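Local coordinates for glutathione peroxidase-like protein (Trypanosoma brucei, PDB 3DWV) that probably reduces hydroperoxides as a thiol peroxidase of the glutathione peroxidase family, with tryparedoxin as the reductant that gives it its name, at residues 25-30 / 39-44; 55-60 / 108-113. The protein carries 1 engineered substitution. All coordinates share one frame; numbering follows the deposited sequence.

Interaction 1 (25-30 / 39-44); sequences SIFDFE and YNLVQH
Phe27 and Leu41 carry the larger share of this contact between two short 3-10 turns, 26-28 and 42-44, both ahead of strand 49-54. The tightly packed part is the edge of the Phe27 ring against the turn at Leu41 and Val42. CG of Phe27 lies anti to its carbonyl carbon (chi1 -59°), and from there the CD1/CE1 side of the ring meets 39-44. At the ring edge, near its plane, CE1 approaches Leu41 O at 3.1 Å, while CD1 comes within 3.5 Å of Val42 CA, obliquely to the ring. That carbonyl oxygen also accepts the backbone N-H of His44, so the same atom closes the second turn and receives the ring edge. Leu41, buried and directed at 25-30, sets CG against Phe27 CD1 at 3.9 Å and lays CD2 3.5 Å from Ile26 O, the oxygen that takes the N-H of Phe29. One face of the ring is covered from within its own segment, where CG1 of Ile26 sits 3.8 Å above its centre.

Elsewhere the contact is looser. Ile26 CD1 stays 4.3 Å from Leu41 CD2, on the side where Leu41 touches Leu83 of strand 81-86 and Ile26 touches Leu129 of helix 128-136. Toward solvent, exposed Val42 offers Phe27 CD1 its CB at 4.2 Å. Polar bonds within each segment shape it: Ser25 OG accepts from Phe27 N in an ST turn, and Tyr39 OH pairs with His44 NE2. Chemically, what passes directly between the two segments is mainly the apolar packing of Phe27 and Leu41, with a ring C-H beside a carbonyl.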
loop_
_atom_site.group_PDB
_atom_site.type_symbol
_atom_site.label_atom_id
_atom_site.label_comp_id
_atom_site.label_asym_id
_atom_site.label_seq_id
_atom_site.Cartn_x
_atom_site.Cartn_y
_atom_site.Cartn_z
ATOM N N SER A 25 -0.520 0.028 16.067
ATOM C CA SER A 25 -0.157 0.913 14.955
ATOM C C SER A 25 0.703 0.159 13.937
ATOM O O SER A 25 1.199 -0.911 14.275
ATOM C CB SER A 25 0.583 2.171 15.395
ATOM O OG SER A 25 1.963 2.001 15.553
ATOM N N ILE A 26 0.892 0.755 12.752
ATOM C CA ILE A 26 1.778 0.047 11.789
ATOM C C ILE A 26 3.202 -0.065 12.274
ATOM O O ILE A 26 4.014 -0.866 11.803
ATOM C CB ILE A 26 1.775 0.811 10.447
ATOM C CG1 ILE A 26 2.343 2.238 10.547
ATOM C CG2 ILE A 26 0.388 0.791 9.820
ATOM C CD1 ILE A 26 2.600 2.864 9.194
ATOM N N PHE A 27 3.590 0.783 13.217
ATOM C CA PHE A 27 5.010 0.888 13.623
ATOM C C PHE A 27 5.404 -0.304 14.479
ATOM O O PHE A 27 6.565 -0.399 14.911
ATOM C CB PHE A 27 5.273 2.218 14.362
ATOM C CG PHE A 27 4.925 3.410 13.468
ATOM C CD1 PHE A 27 5.601 3.617 12.283
ATOM C CD2 PHE A 27 3.923 4.289 13.834
ATOM C CE1 PHE A 27 5.291 4.694 11.466
ATOM C CE2 PHE A 27 3.609 5.375 13.039
ATOM C CZ PHE A 27 4.291 5.562 11.861
ATOM N N ASP A 28 4.447 -1.182 14.754
ATOM C CA ASP A 28 4.719 -2.421 15.472
ATOM C C ASP A 28 5.274 -3.513 14.534
ATOM O O ASP A 28 5.500 -4.617 15.040
ATOM C CB ASP A 28 3.463 -2.940 16.197
ATOM C CG ASP A 28 3.042 -2.149 17.415
ATOM O OD1 ASP A 28 3.912 -1.711 18.194
ATOM O OD2 ASP A 28 1.817 -1.989 17.633
ATOM N N PHE A 29 5.426 -3.222 13.236
ATOM C CA PHE A 29 5.693 -4.239 12.228
ATOM C C PHE A 29 7.034 -4.039 11.543
ATOM O O PHE A 29 7.473 -2.896 11.394
ATOM C CB PHE A 29 4.535 -4.280 11.196
ATOM C CG PHE A 29 3.210 -4.603 11.864
ATOM C CD1 PHE A 29 2.826 -5.933 11.996
ATOM C CD2 PHE A 29 2.347 -3.629 12.374
ATOM C CE1 PHE A 29 1.652 -6.297 12.626
ATOM C CE2 PHE A 29 1.158 -3.965 13.016
ATOM C CZ PHE A 29 0.807 -5.321 13.165
ATOM N N GLU A 30 7.651 -5.184 11.185
ATOM C CA GLU A 30 8.955 -5.223 10.534
ATOM C C GLU A 30 8.870 -4.914 9.057
ATOM O O GLU A 30 8.037 -5.574 8.377
ATOM C CB GLU A 30 9.573 -6.638 10.670
ATOM C CG GLU A 30 11.003 -6.653 10.158
ATOM C CD GLU A 30 11.760 -7.912 10.574
ATOM O OE1 GLU A 30 11.070 -8.928 10.804
ATOM O OE2 GLU A 30 13.011 -7.904 10.661
ATOM N N TYR A 39 14.036 -1.129 7.319
ATOM C CA TYR A 39 13.585 0.227 6.948
ATOM C C TYR A 39 13.016 0.945 8.163
ATOM O O TYR A 39 12.154 0.395 8.845
ATOM C CB TYR A 39 12.575 0.144 5.802
ATOM C CG TYR A 39 12.025 1.474 5.352
ATOM C CD1 TYR A 39 12.742 2.286 4.468
ATOM C CD2 TYR A 39 10.781 1.925 5.785
ATOM C CE1 TYR A 39 12.237 3.503 4.048
ATOM C CE2 TYR A 39 10.289 3.147 5.360
ATOM C CZ TYR A 39 11.004 3.932 4.499
ATOM O OH TYR A 39 10.496 5.145 4.090
ATOM N N ASN A 40 13.511 2.148 8.445
ATOM C CA ASN A 40 13.017 3.014 9.507
ATOM C C ASN A 40 11.616 3.554 9.180
ATOM O O ASN A 40 11.451 4.658 8.666
ATOM C CB ASN A 40 13.981 4.179 9.770
ATOM C CG ASN A 40 13.730 4.894 11.084
ATOM O OD1 ASN A 40 14.443 5.823 11.476
ATOM N ND2 ASN A 40 12.716 4.458 11.815
ATOM N N LEU A 41 10.627 2.737 9.503
ATOM C CA LEU A 41 9.229 3.062 9.285
ATOM C C LEU A 41 8.790 4.125 10.287
ATOM O O LEU A 41 8.002 5.029 10.064
ATOM C CB LEU A 41 8.381 1.812 9.440
ATOM C CG LEU A 41 6.912 1.840 9.046
ATOM C CD1 LEU A 41 6.805 1.965 7.532
ATOM C CD2 LEU A 41 6.187 0.590 9.492
ATOM N N VAL A 42 9.325 4.037 11.519
ATOM C CA VAL A 42 8.851 5.008 12.509
ATOM C C VAL A 42 9.262 6.426 12.148
ATOM O O VAL A 42 8.728 7.417 12.729
ATOM C CB VAL A 42 9.372 4.600 13.897
ATOM C CG1 VAL A 42 10.797 5.092 14.044
ATOM C CG2 VAL A 42 8.485 5.140 15.021
ATOM N N GLN A 43 10.175 6.618 11.189
ATOM C CA GLN A 43 10.522 7.990 10.773
ATOM C C GLN A 43 9.271 8.746 10.328
ATOM O O GLN A 43 9.180 9.962 10.508
ATOM C CB GLN A 43 11.564 8.009 9.665
ATOM C CG GLN A 43 11.062 7.723 8.249
ATOM C CD GLN A 43 12.208 7.683 7.259
ATOM O OE1 GLN A 43 12.730 8.712 6.804
ATOM N NE2 GLN A 43 12.654 6.473 6.889
ATOM N N HIS A 44 8.299 8.004 9.791
ATOM C CA HIS A 44 7.063 8.574 9.295
ATOM C C HIS A 44 6.030 8.832 10.367
ATOM O O HIS A 44 4.987 9.406 10.031
ATOM C CB HIS A 44 6.475 7.659 8.189
ATOM C CG HIS A 44 7.477 7.432 7.091
ATOM N ND1 HIS A 44 8.018 8.452 6.325
ATOM C CD2 HIS A 44 8.054 6.284 6.656
ATOM C CE1 HIS A 44 8.877 7.927 5.452
ATOM N NE2 HIS A 44 8.916 6.612 5.634
#

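Interaction 2 (55-60 / 108-113); sequences ASKCGY and KFKAEF
The loop after strand 49-54, which in this thioredoxin-like fold carries the predicted active-site Cys58 before helix 64-75, here runs past the segment that follows Cys106. In this oxidized structure the two cysteines are joined as a disulfide, a covalent tie beside direct packing that is light. Ser56 and Phe109 bring the backbones nearest, with CA atoms 4.9 Å apart. Phe109 sets its CB 3.7 Å from Ala55 O. CG anti to the backbone N (chi1 -174°) puts Phe109 CG 4.0 Å from the same Ala55 O, which lies obliquely to the ring; the Phe109 side chain also touches Tyr65 of helix 64-75 and Ile115.

On the exposed side two lysines converge. Lys57 reaches across with a chain bent at chi3, and Lys110 folds back through bends at chi3 and chi4, leaving the two NZ atoms 3.8 Å apart. A water mediates between them: it accepts from Lys110 NZ at 2.8 Å and, weakly, from Lys57 NZ at 3.2 Å, while donating to Lys108 O at 2.9 Å. One carbonyl thus reaches both amines through a single water. Such closeness would be expected to be unfavourable if both amines are charged; the water and carbonyl dipoles could offset part of the repulsion, and the pairing may also lower the proton affinity of one amine.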
loop_
_atom_site.group_PDB
_atom_site.type_symbol
_atom_site.label_atom_id
_atom_site.label_comp_id
_atom_site.label_asym_id
_atom_site.label_seq_id
_atom_site.Cartn_x
_atom_site.Cartn_y
_atom_site.Cartn_z
ATOM N N ALA A 55 2.620 -3.947 -8.129
ATOM C CA ALA A 55 3.068 -5.132 -8.865
ATOM C C ALA A 55 3.810 -4.635 -10.117
ATOM O O ALA A 55 3.849 -3.413 -10.323
ATOM C CB ALA A 55 1.904 -6.057 -9.197
ATOM N N SER A 56 4.386 -5.493 -10.930
ATOM C CA SER A 56 5.085 -5.059 -12.140
ATOM C C SER A 56 4.206 -4.213 -13.057
ATOM O O SER A 56 2.963 -4.350 -13.042
ATOM C CB SER A 56 5.515 -6.295 -12.932
ATOM O OG SER A 56 6.558 -6.961 -12.232
ATOM N N LYS A 57 4.849 -3.379 -13.859
ATOM C CA LYS A 57 4.147 -2.443 -14.737
ATOM C C LYS A 57 3.683 -3.179 -15.992
ATOM O O LYS A 57 4.536 -3.493 -16.829
ATOM C CB LYS A 57 5.039 -1.253 -15.107
ATOM C CG LYS A 57 4.374 -0.315 -16.103
ATOM C CD LYS A 57 5.290 0.858 -16.473
ATOM C CE LYS A 57 6.561 0.387 -17.159
ATOM N NZ LYS A 57 7.379 1.601 -17.562
ATOM N N CYS A 58 2.367 -3.398 -16.125
ATOM C CA CYS A 58 1.883 -4.023 -17.342
ATOM C C CYS A 58 1.256 -3.015 -18.305
ATOM O O CYS A 58 1.108 -3.325 -19.477
ATOM C CB CYS A 58 0.848 -5.118 -17.038
ATOM S SG CYS A 58 1.486 -6.394 -15.910
ATOM N N GLY A 59 0.884 -1.844 -17.797
ATOM C CA GLY A 59 0.405 -0.746 -18.623
ATOM C C GLY A 59 -0.769 -0.054 -17.963
ATOM O O GLY A 59 -1.169 1.053 -18.394
ATOM N N TYR A 60 -1.486 -0.662 -16.996
ATOM C CA TYR A 60 -2.736 -0.181 -16.432
ATOM C C TYR A 60 -2.739 -0.326 -14.911
ATOM O O TYR A 60 -2.284 -1.381 -14.458
ATOM C CB TYR A 60 -3.992 -0.917 -17.028
ATOM C CG TYR A 60 -3.900 -0.698 -18.539
ATOM C CD1 TYR A 60 -4.260 0.473 -19.195
ATOM C CD2 TYR A 60 -3.328 -1.714 -19.294
ATOM C CE1 TYR A 60 -4.122 0.630 -20.586
ATOM C CE2 TYR A 60 -3.179 -1.583 -20.678
ATOM C CZ TYR A 60 -3.584 -0.435 -21.305
ATOM O OH TYR A 60 -3.399 -0.320 -22.660
ATOM N N LYS A 108 9.727 -3.928 -14.487
ATOM C CA LYS A 108 9.949 -3.532 -13.098
ATOM C C LYS A 108 9.206 -2.254 -12.747
ATOM O O LYS A 108 9.348 -1.251 -13.420
ATOM C CB LYS A 108 11.459 -3.311 -12.841
ATOM C CG LYS A 108 11.707 -2.974 -11.385
ATOM C CD LYS A 108 13.115 -2.446 -11.100
ATOM C CE LYS A 108 13.460 -2.623 -9.625
ATOM N NZ LYS A 108 14.897 -2.969 -9.356
ATOM N N PHE A 109 8.415 -2.256 -11.695
ATOM C CA PHE A 109 7.808 -1.080 -11.133
ATOM C C PHE A 109 8.851 -0.040 -10.683
ATOM O O PHE A 109 9.820 -0.458 -10.027
ATOM C CB PHE A 109 6.960 -1.478 -9.915
ATOM C CG PHE A 109 6.195 -0.253 -9.422
ATOM C CD1 PHE A 109 5.244 0.354 -10.258
ATOM C CD2 PHE A 109 6.449 0.302 -8.184
ATOM C CE1 PHE A 109 4.553 1.471 -9.838
ATOM C CE2 PHE A 109 5.698 1.397 -7.757
ATOM C CZ PHE A 109 4.765 1.991 -8.573
ATOM N N LYS A 110 8.564 1.200 -11.077
ATOM C CA LYS A 110 9.363 2.374 -10.726
ATOM C C LYS A 110 8.496 3.540 -10.278
ATOM O O LYS A 110 7.436 3.810 -10.851
ATOM C CB LYS A 110 10.195 2.889 -11.921
ATOM C CG LYS A 110 11.274 1.940 -12.427
ATOM C CD LYS A 110 12.087 2.469 -13.582
ATOM C CE LYS A 110 11.431 3.113 -14.762
ATOM N NZ LYS A 110 10.605 2.290 -15.684
ATOM N N ALA A 111 8.984 4.281 -9.287
ATOM C CA ALA A 111 8.254 5.422 -8.756
ATOM C C ALA A 111 9.146 6.429 -8.018
ATOM O O ALA A 111 10.285 6.220 -7.595
ATOM C CB ALA A 111 7.174 4.915 -7.813
ATOM N N GLU A 112 8.569 7.627 -7.780
ATOM C CA GLU A 112 9.273 8.676 -7.057
ATOM C C GLU A 112 9.280 8.445 -5.551
ATOM O O GLU A 112 10.102 9.011 -4.823
ATOM C CB GLU A 112 8.534 9.966 -7.391
ATOM C CG GLU A 112 9.014 10.637 -8.670
ATOM C CD GLU A 112 8.427 12.050 -8.692
ATOM O OE1 GLU A 112 8.907 12.901 -7.899
ATOM O OE2 GLU A 112 7.488 12.211 -9.487
ATOM N N PHE A 113 8.339 7.612 -5.089
ATOM C CA PHE A 113 8.167 7.345 -3.646
ATOM C C PHE A 113 8.867 6.050 -3.276
ATOM O O PHE A 113 9.204 5.298 -4.209
ATOM C CB PHE A 113 6.685 7.305 -3.285
ATOM C CG PHE A 113 5.746 6.651 -4.284
ATOM C CD1 PHE A 113 5.601 5.281 -4.322
ATOM C CD2 PHE A 113 5.002 7.342 -5.204
ATOM C CE1 PHE A 113 4.751 4.606 -5.183
ATOM C CE2 PHE A 113 4.130 6.730 -6.074
ATOM C CZ PHE A 113 4.003 5.332 -6.117
HETATM O O HOH W 1 8.277 1.232 -14.462
#

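In the fold
Interaction 1 closes before interaction 2 opens along the chain, and strand 49-54 runs from the loop region of the first to the loop of the second. Their centres are 23 Å apart and their nearest atoms about 8 Å, without touching. Strand 81-86 is touched by one segment of each: Leu41 packs on its Leu83, whereas Phe113, in the 108-113 segment, rests on Val82 and Ala84. Interaction 2 holds the predicted active-site Cys58 and adjoins its disulfide to Cys106; interaction 1 lies away from that site. The first is therefore partly buried structural packing, the second a surface contact beside the redox centre, with its two exposed lysines meeting through a water.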